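Local coordinates for protein ArtJ (Geobacillus stearothermophilus, PDB 2PVU) that binds the basic amino acids arginine, lysine and histidine and probably delivers them to its cognate ATP-binding cassette transporter, at residues 252-255 and 256-260; 111-114 and 115-118; 176-179 and 180-184; 161-165 and 166-170; 73-77 and 78-82. All coordinates share one frame; numbering follows the deposited sequence. Where two conformers were deposited one is given.

Contact 1 of 5, residues 252-255 and 256-260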
# COMPACT_ATOMS: atom_id res chain seq x y z
N LYS A 252 -5.10 20.23 3.09
CA LYS A 252 -3.80 19.63 3.45
C LYS A 252 -3.63 18.32 2.72
O LYS A 252 -2.54 18.00 2.26
CB LYS A 252 -3.69 19.45 4.98
CG LYS A 252 -2.36 18.81 5.45
CD LYS A 252 -1.22 19.84 5.36
CE LYS A 252 0.13 19.19 5.68
NZ LYS A 252 1.22 20.21 5.64
N TYR A 253 -4.71 17.54 2.62
CA TYR A 253 -4.64 16.29 1.85
C TYR A 253 -4.20 16.60 0.42
O TYR A 253 -3.27 15.95 -0.10
CB TYR A 253 -6.00 15.58 1.80
CG TYR A 253 -5.98 14.30 0.98
CD1 TYR A 253 -5.85 13.05 1.61
CD2 TYR A 253 -6.10 14.32 -0.42
CE1 TYR A 253 -5.87 11.86 0.87
CE2 TYR A 253 -6.09 13.11 -1.17
CZ TYR A 253 -5.98 11.89 -0.52
OH TYR A 253 -5.96 10.70 -1.24
N THR A 254 -4.83 17.56 -0.23
CA THR A 254 -4.38 17.85 -1.60
C THR A 254 -2.97 18.41 -1.74
O THR A 254 -2.30 18.08 -2.74
CB THR A 254 -5.42 18.48 -2.55
OG1 THR A 254 -4.97 19.74 -3.09
CG2 THR A 254 -6.74 18.51 -1.96
N GLU A 255 -2.50 19.20 -0.77
CA GLU A 255 -1.09 19.64 -0.76
C GLU A 255 -0.15 18.43 -0.72
O GLU A 255 0.80 18.36 -1.52
CB GLU A 255 -0.76 20.56 0.42
CG GLU A 255 -1.48 21.89 0.48
CD GLU A 255 -1.32 22.56 1.87
OE1 GLU A 255 -0.41 22.13 2.65
OE2 GLU A 255 -2.10 23.51 2.18
N ILE A 256 -0.40 17.49 0.19
CA ILE A 256 0.39 16.26 0.30
C ILE A 256 0.30 15.44 -1.00
O ILE A 256 1.32 14.97 -1.52
CB ILE A 256 -0.04 15.39 1.50
CG1 ILE A 256 0.13 16.19 2.80
CG2 ILE A 256 0.83 14.11 1.53
CD1 ILE A 256 -0.58 15.56 4.03
N TYR A 257 -0.92 15.25 -1.51
CA TYR A 257 -1.14 14.51 -2.76
C TYR A 257 -0.34 15.12 -3.92
O TYR A 257 0.31 14.42 -4.70
CB TYR A 257 -2.63 14.47 -3.12
CG TYR A 257 -2.88 13.54 -4.27
CD1 TYR A 257 -3.16 12.17 -4.06
CD2 TYR A 257 -2.80 14.00 -5.59
CE1 TYR A 257 -3.37 11.31 -5.15
CE2 TYR A 257 -2.98 13.16 -6.67
CZ TYR A 257 -3.29 11.83 -6.45
OH TYR A 257 -3.47 11.04 -7.56
N LYS A 258 -0.40 16.44 -4.04
CA LYS A 258 0.33 17.10 -5.12
C LYS A 258 1.85 16.98 -4.97
O LYS A 258 2.58 16.87 -5.98
CB LYS A 258 -0.06 18.57 -5.18
CG LYS A 258 -1.48 18.77 -5.68
CD LYS A 258 -1.67 20.20 -6.18
CE LYS A 258 -1.90 21.19 -5.05
NZ LYS A 258 -2.13 22.58 -5.57
N LYS A 259 2.33 17.06 -3.73
CA LYS A 259 3.75 16.83 -3.43
C LYS A 259 4.21 15.53 -4.06
O LYS A 259 5.21 15.50 -4.79
CB LYS A 259 3.99 16.79 -1.91
CG LYS A 259 5.46 16.71 -1.51
CD LYS A 259 5.59 16.57 0.01
CE LYS A 259 7.03 16.29 0.39
NZ LYS A 259 7.14 15.85 1.81
N TRP A 260 3.45 14.46 -3.84
CA TRP A 260 3.90 13.12 -4.20
C TRP A 260 3.56 12.70 -5.62
O TRP A 260 4.28 11.89 -6.22
CB TRP A 260 3.41 12.11 -3.15
CG TRP A 260 4.16 12.34 -1.86
CD1 TRP A 260 3.75 13.06 -0.78
CD2 TRP A 260 5.49 11.88 -1.55
NE1 TRP A 260 4.73 13.09 0.19
CE2 TRP A 260 5.81 12.37 -0.25
CE3 TRP A 260 6.44 11.10 -2.23
CZ2 TRP A 260 7.04 12.09 0.38
CZ3 TRP A 260 7.69 10.84 -1.60
CH2 TRP A 260 7.97 11.32 -0.31

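Contact 2 of 5, residues 111-114 and 115-118. With LYS (lysine), chain E; SO4 (sulfate ion), chain D.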
# COMPACT_ATOMS: atom_id res chain seq x y z
N THR A 111 -10.43 -4.55 2.89
CA THR A 111 -11.16 -5.69 2.29
C THR A 111 -12.07 -6.34 3.29
O THR A 111 -11.86 -6.22 4.50
CB THR A 111 -10.24 -6.82 1.74
OG1 THR A 111 -9.54 -7.44 2.84
CG2 THR A 111 -9.24 -6.26 0.74
N ASP A 112 -13.09 -7.05 2.80
CA ASP A 112 -14.05 -7.66 3.71
C ASP A 112 -13.39 -8.68 4.61
O ASP A 112 -13.70 -8.78 5.80
CB ASP A 112 -15.20 -8.30 2.93
CG ASP A 112 -16.23 -7.28 2.47
OD1 ASP A 112 -16.19 -6.11 2.94
OD2 ASP A 112 -17.12 -7.66 1.67
N GLU A 113 -12.48 -9.44 4.03
CA GLU A 113 -11.79 -10.46 4.81
C GLU A 113 -10.95 -9.84 5.91
O GLU A 113 -10.94 -10.33 7.01
CB GLU A 113 -10.90 -11.32 3.92
CG GLU A 113 -10.37 -12.53 4.69
CD GLU A 113 -8.94 -12.78 4.39
OE1 GLU A 113 -8.70 -13.82 3.72
OE2 GLU A 113 -8.06 -11.95 4.79
N ARG A 114 -10.21 -8.77 5.60
CA ARG A 114 -9.45 -8.08 6.64
C ARG A 114 -10.31 -7.43 7.71
O ARG A 114 -9.88 -7.34 8.85
CB ARG A 114 -8.51 -7.05 6.02
CG ARG A 114 -7.30 -7.72 5.38
CD ARG A 114 -6.60 -6.73 4.45
NE ARG A 114 -5.40 -7.31 3.79
CZ ARG A 114 -4.67 -6.67 2.88
NH1 ARG A 114 -5.01 -5.45 2.47
NH2 ARG A 114 -3.58 -7.25 2.36
N LYS A 115 -11.51 -6.96 7.35
CA LYS A 115 -12.42 -6.37 8.35
C LYS A 115 -12.90 -7.43 9.36
O LYS A 115 -13.46 -7.10 10.42
CB LYS A 115 -13.64 -5.72 7.65
CG LYS A 115 -13.31 -4.41 6.96
CD LYS A 115 -14.32 -4.17 5.84
CE LYS A 115 -15.32 -3.15 6.15
NZ LYS A 115 -15.82 -2.61 4.86
N GLN A 116 -12.71 -8.71 9.05
CA GLN A 116 -13.06 -9.75 10.03
C GLN A 116 -12.12 -9.72 11.23
O GLN A 116 -12.50 -10.12 12.34
CB GLN A 116 -13.00 -11.14 9.41
CG GLN A 116 -14.17 -11.44 8.51
CD GLN A 116 -14.03 -12.80 7.86
OE1 GLN A 116 -12.96 -13.44 7.90
NE2 GLN A 116 -15.12 -13.27 7.27
N SER A 117 -10.91 -9.23 11.02
CA SER A 117 -9.87 -9.28 12.04
C SER A 117 -9.40 -7.91 12.51
O SER A 117 -8.83 -7.79 13.60
CB SER A 117 -8.66 -10.08 11.54
OG SER A 117 -9.00 -11.45 11.48
N TYR A 118 -9.63 -6.89 11.69
CA TYR A 118 -9.12 -5.53 11.98
C TYR A 118 -10.21 -4.51 11.71
O TYR A 118 -11.24 -4.83 11.09
CB TYR A 118 -7.91 -5.19 11.10
CG TYR A 118 -6.87 -6.27 11.09
CD1 TYR A 118 -5.96 -6.42 12.15
CD2 TYR A 118 -6.79 -7.16 10.02
CE1 TYR A 118 -4.99 -7.45 12.13
CE2 TYR A 118 -5.83 -8.19 10.00
CZ TYR A 118 -4.94 -8.32 11.05
OH TYR A 118 -4.01 -9.35 10.98
N LYS E . -2.66 -2.54 -1.29
CA LYS E . -2.21 -3.97 -1.35
C LYS E . -2.72 -4.71 -0.11
O LYS E . -2.59 -5.92 -0.01
CB LYS E . -0.69 -4.04 -1.38
CG LYS E . -0.05 -3.37 -0.15
CD LYS E . 1.40 -3.86 0.08
CE LYS E . 2.16 -2.84 0.92
NZ LYS E . 3.56 -3.39 1.34
OXT LYS E . -3.27 -4.10 0.83
S SO4 D . -11.93 -10.25 0.18
O1 SO4 D . -10.53 -10.69 0.29
O2 SO4 D . -12.75 -11.41 -0.19
O3 SO4 D . -12.10 -9.24 -0.86
O4 SO4 D . -12.39 -9.73 1.46
O HOH W 1 -8.98 -11.69 8.65

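Contact 3 of 5, residues 176-179 and 180-184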
# COMPACT_ATOMS: atom_id res chain seq x y z
N GLU A 176 8.64 -11.10 0.81
CA GLU A 176 8.25 -10.35 2.02
C GLU A 176 8.13 -8.85 1.77
O GLU A 176 7.45 -8.16 2.54
CB GLU A 176 9.24 -10.65 3.18
CG GLU A 176 8.93 -9.94 4.49
CD GLU A 176 7.52 -10.18 5.00
OE1 GLU A 176 6.92 -11.27 4.75
OE2 GLU A 176 7.04 -9.26 5.70
N THR A 177 8.80 -8.35 0.72
CA THR A 177 8.60 -6.95 0.26
C THR A 177 8.27 -6.91 -1.22
O THR A 177 8.70 -7.81 -1.99
CB THR A 177 9.83 -6.08 0.50
OG1 THR A 177 10.95 -6.59 -0.24
CG2 THR A 177 10.20 -6.04 1.99
N THR A 178 7.57 -5.85 -1.62
CA THR A 178 7.40 -5.58 -3.06
C THR A 178 8.76 -5.26 -3.71
O THR A 178 8.96 -5.57 -4.90
CB THR A 178 6.40 -4.44 -3.23
OG1 THR A 178 5.20 -4.89 -2.65
CG2 THR A 178 6.16 -4.05 -4.75
N VAL A 179 9.69 -4.68 -2.96
CA VAL A 179 11.02 -4.39 -3.48
C VAL A 179 11.67 -5.66 -4.05
O VAL A 179 12.16 -5.67 -5.18
CB VAL A 179 11.95 -3.77 -2.39
CG1 VAL A 179 13.43 -3.79 -2.88
CG2 VAL A 179 11.52 -2.34 -2.07
N VAL A 180 11.66 -6.72 -3.26
CA VAL A 180 12.23 -8.03 -3.70
C VAL A 180 11.46 -8.67 -4.87
O VAL A 180 12.09 -9.25 -5.77
CB VAL A 180 12.39 -8.99 -2.52
CG1 VAL A 180 12.75 -10.41 -3.02
CG2 VAL A 180 13.46 -8.47 -1.56
N ALA A 181 10.13 -8.58 -4.86
CA ALA A 181 9.34 -8.97 -6.04
C ALA A 181 9.87 -8.34 -7.32
O ALA A 181 10.06 -9.03 -8.33
CB ALA A 181 7.79 -8.63 -5.81
N ILE A 182 10.07 -7.02 -7.29
CA ILE A 182 10.58 -6.28 -8.46
C ILE A 182 11.98 -6.74 -8.86
O ILE A 182 12.25 -6.96 -10.04
CB ILE A 182 10.53 -4.74 -8.22
CG1 ILE A 182 9.07 -4.26 -8.26
CG2 ILE A 182 11.34 -3.98 -9.29
CD1 ILE A 182 8.85 -2.91 -7.62
N MET A 183 12.85 -6.91 -7.87
CA MET A 183 14.18 -7.46 -8.11
C MET A 183 14.13 -8.81 -8.82
O MET A 183 14.98 -9.08 -9.69
CB MET A 183 14.98 -7.56 -6.80
CG MET A 183 15.30 -6.21 -6.19
SD MET A 183 16.26 -6.24 -4.66
CE MET A 183 16.87 -4.54 -4.70
N GLU A 184 13.15 -9.66 -8.46
CA GLU A 184 13.02 -10.99 -9.11
C GLU A 184 12.48 -10.84 -10.54
O GLU A 184 12.70 -11.71 -11.36
CB GLU A 184 12.13 -11.96 -8.30
CG GLU A 184 12.83 -12.72 -7.15
CD GLU A 184 14.00 -13.65 -7.61
OE1 GLU A 184 13.79 -14.83 -7.99
OE2 GLU A 184 15.13 -13.20 -7.51

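Contact 4 of 5, residues 161-165 and 166-170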
# COMPACT_ATOMS: atom_id res chain seq x y z
N ALA A 161 -5.27 -11.45 -6.34
CA ALA A 161 -5.72 -11.39 -7.72
C ALA A 161 -5.08 -12.53 -8.55
O ALA A 161 -5.75 -13.14 -9.39
CB ALA A 161 -5.44 -10.00 -8.35
N ALA A 162 -3.79 -12.83 -8.29
CA ALA A 162 -3.09 -13.85 -9.04
C ALA A 162 -3.73 -15.22 -8.74
O ALA A 162 -3.96 -16.01 -9.65
CB ALA A 162 -1.58 -13.83 -8.68
N GLU A 163 -4.05 -15.46 -7.48
CA GLU A 163 -4.65 -16.74 -7.09
C GLU A 163 -6.06 -16.88 -7.61
O GLU A 163 -6.45 -17.96 -8.03
CB GLU A 163 -4.62 -16.91 -5.57
CG GLU A 163 -3.20 -17.07 -5.07
CD GLU A 163 -3.08 -17.15 -3.57
OE1 GLU A 163 -4.02 -16.72 -2.89
OE2 GLU A 163 -2.04 -17.65 -3.08
N LYS A 164 -6.81 -15.79 -7.61
CA LYS A 164 -8.17 -15.78 -8.15
C LYS A 164 -8.20 -16.07 -9.65
O LYS A 164 -9.10 -16.75 -10.12
CB LYS A 164 -8.84 -14.43 -7.89
CG LYS A 164 -9.68 -14.40 -6.63
CD LYS A 164 -10.08 -12.96 -6.29
CE LYS A 164 -11.01 -12.91 -5.06
NZ LYS A 164 -10.89 -14.16 -4.25
N LEU A 165 -7.23 -15.52 -10.38
CA LEU A 165 -7.15 -15.67 -11.84
C LEU A 165 -6.64 -17.04 -12.28
O LEU A 165 -7.09 -17.55 -13.32
CB LEU A 165 -6.25 -14.60 -12.46
CG LEU A 165 -6.70 -13.13 -12.46
CD1 LEU A 165 -5.56 -12.25 -12.92
CD2 LEU A 165 -7.97 -12.89 -13.31
N PHE A 166 -5.71 -17.62 -11.52
CA PHE A 166 -4.98 -18.83 -11.95
C PHE A 166 -5.02 -20.00 -10.98
O PHE A 166 -4.62 -21.11 -11.34
CB PHE A 166 -3.52 -18.46 -12.25
CG PHE A 166 -3.38 -17.26 -13.15
CD1 PHE A 166 -3.82 -17.31 -14.48
CD2 PHE A 166 -2.86 -16.07 -12.66
CE1 PHE A 166 -3.71 -16.20 -15.29
CE2 PHE A 166 -2.75 -14.96 -13.47
CZ PHE A 166 -3.17 -15.02 -14.78
N GLY A 167 -5.53 -19.76 -9.78
CA GLY A 167 -5.49 -20.76 -8.71
C GLY A 167 -4.17 -20.70 -7.97
O GLY A 167 -3.18 -20.17 -8.47
N LYS A 168 -4.16 -21.23 -6.76
CA LYS A 168 -2.95 -21.30 -5.97
C LYS A 168 -1.98 -22.29 -6.58
O LYS A 168 -2.39 -23.32 -7.10
CB LYS A 168 -3.28 -21.75 -4.55
CG LYS A 168 -3.94 -20.69 -3.72
CD LYS A 168 -4.49 -21.26 -2.43
CE LYS A 168 -5.17 -20.17 -1.62
NZ LYS A 168 -5.73 -20.65 -0.32
N GLY A 169 -0.68 -21.99 -6.52
CA GLY A 169 0.34 -22.93 -6.97
C GLY A 169 1.73 -22.34 -6.95
O GLY A 169 1.89 -21.15 -6.67
N PRO A 170 2.76 -23.18 -7.26
CA PRO A 170 4.17 -22.75 -7.33
C PRO A 170 4.49 -21.63 -8.33
O PRO A 170 5.50 -20.95 -8.13
CB PRO A 170 4.93 -24.03 -7.70
CG PRO A 170 3.89 -24.97 -8.28
CD PRO A 170 2.61 -24.63 -7.55

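Contact 5 of 5, residues 73-77 and 78-82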
# COMPACT_ATOMS: atom_id res chain seq x y z
N ALA A 73 -0.05 14.67 9.36
CA ALA A 73 -1.21 15.60 9.33
C ALA A 73 -2.38 15.07 10.14
O ALA A 73 -3.03 15.79 10.94
CB ALA A 73 -1.64 15.81 7.91
N VAL A 74 -2.70 13.81 9.90
CA VAL A 74 -3.83 13.20 10.58
C VAL A 74 -3.63 13.15 12.11
O VAL A 74 -4.50 13.61 12.86
CB VAL A 74 -4.12 11.81 9.95
CG1 VAL A 74 -5.01 11.01 10.83
CG2 VAL A 74 -4.77 12.00 8.53
N MET A 75 -2.52 12.59 12.58
CA MET A 75 -2.28 12.50 14.02
C MET A 75 -2.15 13.87 14.70
O MET A 75 -2.57 14.03 15.85
CB MET A 75 -1.04 11.66 14.30
CG MET A 75 -1.16 10.20 13.73
SD MET A 75 -2.57 9.20 14.29
CE MET A 75 -1.78 8.46 15.72
N LYS A 76 -1.63 14.86 13.99
CA LYS A 76 -1.60 16.22 14.53
C LYS A 76 -3.01 16.81 14.68
O LYS A 76 -3.33 17.41 15.72
CB LYS A 76 -0.66 17.12 13.72
CG LYS A 76 0.81 16.83 14.04
CD LYS A 76 1.81 17.61 13.19
CE LYS A 76 3.23 17.42 13.76
NZ LYS A 76 4.30 17.80 12.78
N ALA A 77 -3.85 16.60 13.67
CA ALA A 77 -5.25 17.05 13.70
C ALA A 77 -6.01 16.32 14.82
O ALA A 77 -6.92 16.89 15.44
CB ALA A 77 -5.92 16.85 12.33
N ALA A 78 -5.60 15.08 15.09
CA ALA A 78 -6.25 14.24 16.09
C ALA A 78 -5.77 14.51 17.53
O ALA A 78 -6.36 13.99 18.48
CB ALA A 78 -6.06 12.77 15.73
N GLY A 79 -4.72 15.33 17.66
CA GLY A 79 -4.08 15.63 18.95
C GLY A 79 -3.40 14.42 19.57
O GLY A 79 -3.33 14.32 20.79
N LEU A 80 -2.91 13.51 18.71
CA LEU A 80 -2.28 12.26 19.15
C LEU A 80 -0.78 12.23 18.92
O LEU A 80 -0.32 12.31 17.78
CB LEU A 80 -2.92 11.07 18.44
CG LEU A 80 -4.42 10.84 18.61
CD1 LEU A 80 -4.90 9.75 17.65
CD2 LEU A 80 -4.71 10.45 20.06
N ASP A 81 -0.01 12.08 19.99
CA ASP A 81 1.42 11.81 19.86
C ASP A 81 1.64 10.40 19.39
O ASP A 81 0.95 9.49 19.83
CB ASP A 81 2.10 11.94 21.21
CG ASP A 81 3.29 12.83 21.15
OD1 ASP A 81 3.40 13.65 22.08
OD2 ASP A 81 4.07 12.73 20.17
N TYR A 82 2.63 10.22 18.53
CA TYR A 82 2.85 8.93 17.87
C TYR A 82 4.31 8.71 17.46
O TYR A 82 5.15 9.66 17.45
CB TYR A 82 1.90 8.78 16.64
CG TYR A 82 2.41 9.53 15.44
CD1 TYR A 82 3.10 8.87 14.42
CD2 TYR A 82 2.23 10.92 15.34
CE1 TYR A 82 3.60 9.58 13.33
CE2 TYR A 82 2.71 11.63 14.24
CZ TYR A 82 3.40 10.96 13.25
OH TYR A 82 3.91 11.65 12.18

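Contact 1 of 5, residues 252-255 and 256-260
I256 lies against the start of its own helix, its CG1 branch passing the K252 carbonyl with CG1 3.3 Å from K252 O. CG1 stands beside the backbone N, opposite the carbonyl carbon (chi1 -59°), which turns CD1 back toward the preceding turn, 4.0 Å from K252 CG. The lysine chain bends at its second torsion and runs across the isoleucine, so that its CG and CE methylenes meet it. One step round, Y253 and Y257 point the same way, and Y253 CE2 comes 4.2 Å from Y257 CB. K258 keeps its CG 3.1 Å from T254 O, and its CE runs alongside the T254 hydroxyl. Beneath these side chains run the i to i+4 bonds of a regular alpha-helix, 252-261, the last helix of this family 3 solute-binding protein; the Y257 N to Y253 O bond, at 2.8 Å, is nearly straight at 168°. Were I256 cut back to alanine, the space beside K252 CG would probably be left unfilled and helix 66-78 would lose an apolar partner, since the isoleucine also packs on F66 and D69. A long ion pair, 3.9 Å between K252 NZ and E255 OE1, lies on the exposed side. Further out, the Y253 hydroxyl is fixed by a hydrogen bond to Y124 O, while D69 receives both a salt bridge from K259 and a hydrogen bond from W260 NE1.

Contact 2 of 5, residues 111-114 and 115-118
A short, weakly bonded helical turn beginning at 112, capped by T111, contributes R114 to the lysine pocket. The backbone bond from K115 N to T111 O, 3.0 Å, joins the cap residue to this turn. The T111 hydroxyl, set between the backbone N and the carbonyl carbon (chi1 66°), turns inward and accepts from R114 N at 3.1 Å, a true N-cap. At the far end R114 O accepts twice: Y118 N approaches nearly head-on at 2.9 Å, whereas S117 N sits above the carbonyl plane. This double grip closes the turn and sends the chain into strand 118-120, with Y118 CD2 resting near the same oxygen. On the exposed flank K115 crosses D112, but NZ and OD1 stay too far apart for a salt bridge. A water joins E113 O to S117 OG, and a sulfate, probably from the crystallisation liquor, accepts from E113 N at 2.6 Å through O4, at the amino end of the helix. The R114 chain runs extended from CG to NE and presents the edge of its guanidinium to the ligand carboxylate. R114 NH1 donates to OXT of the bound lysine at 2.7 Å, R114 NH2 to its O at 2.9 Å, the first bond almost straight at 169°. T109 O also accepts from NH1, which helps fix the rotation of the group, and W89 packs against the side chain. Such a two-pronged arginine-carboxylate pairing is the characteristic way in which amino-acid-binding proteins of this family hold the alpha-carboxylate of their ligand.

Contact 3 of 5, residues 176-179 and 180-184
V180, the first residue of 180-184, gives its backbone N-H to the side chain of T177, the bond V180 N to T177 OG1 measuring 3.1 Å and running nearly straight at 165°. T177 is the N-cap residue of helix 178-186, and its first torsion (chi1 62°) swings the hydroxyl over the first turn to face that N-H. V180 CG2 also crosses over T177 OG1 at 3.4 Å, placing a methyl beside the cap. With a valine in place of T177, the V180 N-H is likely to lose its capping acceptor and the first turn to fray. A181 follows with a weak backbone bond to T177 O, and A181 CB lies 3.4 Å from T178 O. Next, I182 N bonds to T178 O, while I182 CD1 meets T178 CG2 obliquely at 4.1 Å. The other branch of T178 is engaged outside the turn: OG1 is hydrogen-bonded to Q153, which itself holds the bound lysine, so this threonine is a second-shell residue that helps to position a ligand-binding one. M183 ends the run of contacts, M183 N bonding to V179 O at 3.0 Å; its side chain was modelled in two positions, in one of which it lies alongside V179, a contact that is therefore doubtful. V180 and A181 both pack on F175 of strand 172-175, which leads into this helix; at the amino end T177 touches D49 and A51, and T178 touches F52, residues of the loop that follows strand 44-48.

Contact 4 of 5, residues 161-165 and 166-170
E163 O receives the shortest polar bond of this helix end, from G167 N at 2.7 Å, although the N-H is bent to 134° and the donor lies tilted from the carbonyl plane. One residue earlier, F166 N bonds to A162 O at 3.0 Å. Together the two close helix 157-166, and G167, the first residue to leave the helical conformation, turns the chain with positive phi toward strand 172-175. Any side chain at this position would collide with the carbonyl oxygen of F166, which explains the glycine. F166 folds back over its neighbour: L165 CB sits above the centre of the phenyl face, 3.7 Å from the ring centroid and 12° off the normal, a CH-pi contact between successive residues. L165 CD1 extends the cover toward the outer ring atoms, 3.9 Å from F166 CE2. Beyond the pair, F166 leans on L145 and L165 on A142. On another flank E163 and K168 meet at an angle through their chains, the lysine CG lying 3.6 Å from E163 OE2. CG of K168 stands beside its own backbone N (chi1 -74°), which lays it over the carboxylate, with CE also near OE1, while the extended remainder carries K168 NZ past it, 5.0 Å from E163 OE1. The stronger partner of the carboxylate is Q159, whose NE2 donates to OE2. The E163-K168 contact therefore rests on methylenes beside a carboxylate, with the opposite charges probably adding only a diffuse attraction at this largely superficial helix end.

Contact 5 of 5, residues 73-77 and 78-82
M75 and Y82 cross obliquely where helix 66-78 ends in a Schellman motif and the chain turns back into strand 82-86. The methionine lies over one face of the tyrosine: its CG is 4.1 Å from the ring centroid, displaced toward the rim in a CH-pi contact, and its CB comes within 3.5 Å of Y82 CD2. Bends at its second and third torsions (chi2 -57°, chi3 -90°) curl the chain round, carrying M75 CE back to 3.8 Å from Y82 CB. The same methyl meets L80, whose side chain crosses the methionine from another direction, with M75 CE and L80 CD1 3.9 Å apart. M75 is thus wedged between the leucine and the ring, and V44 of the adjoining strand also packs on it. The Y82 hydroxyl reaches the helix itself, hydrogen-bonded to D72, which also forms a salt bridge with K76. Below these side chains, G79 takes the positive phi that lets the backbone reverse. G79 N bonds to K76 O at 3.2 Å from above the carbonyl plane, and L80 N closes the motif on M75 O at 2.9 Å with a near-straight angle of 164°.

How the contacts relate
Along the chain the order is contact 5, contact 2, contact 4, contact 3, contact 1, and all five are turns or ends of helices within the family 3 solute-binding fold. Contacts 1 and 5 touch: helices 252-261 and 66-78 pack through A73 against K252 and I256, their centres about 17 Å apart. Contacts 3 and 4, about 18 Å apart between centres, lie on helices 178-186 and 157-166, which respectively follow and precede strand 172-175 in the chain. Contacts 4 and 5 are the most distant, about 40 Å between centres, on opposite sides of the chain's centre. Contact 2 supplies R114 directly to the ligand, whereas contact 3 lies near it and probably influences it indirectly, through Q153.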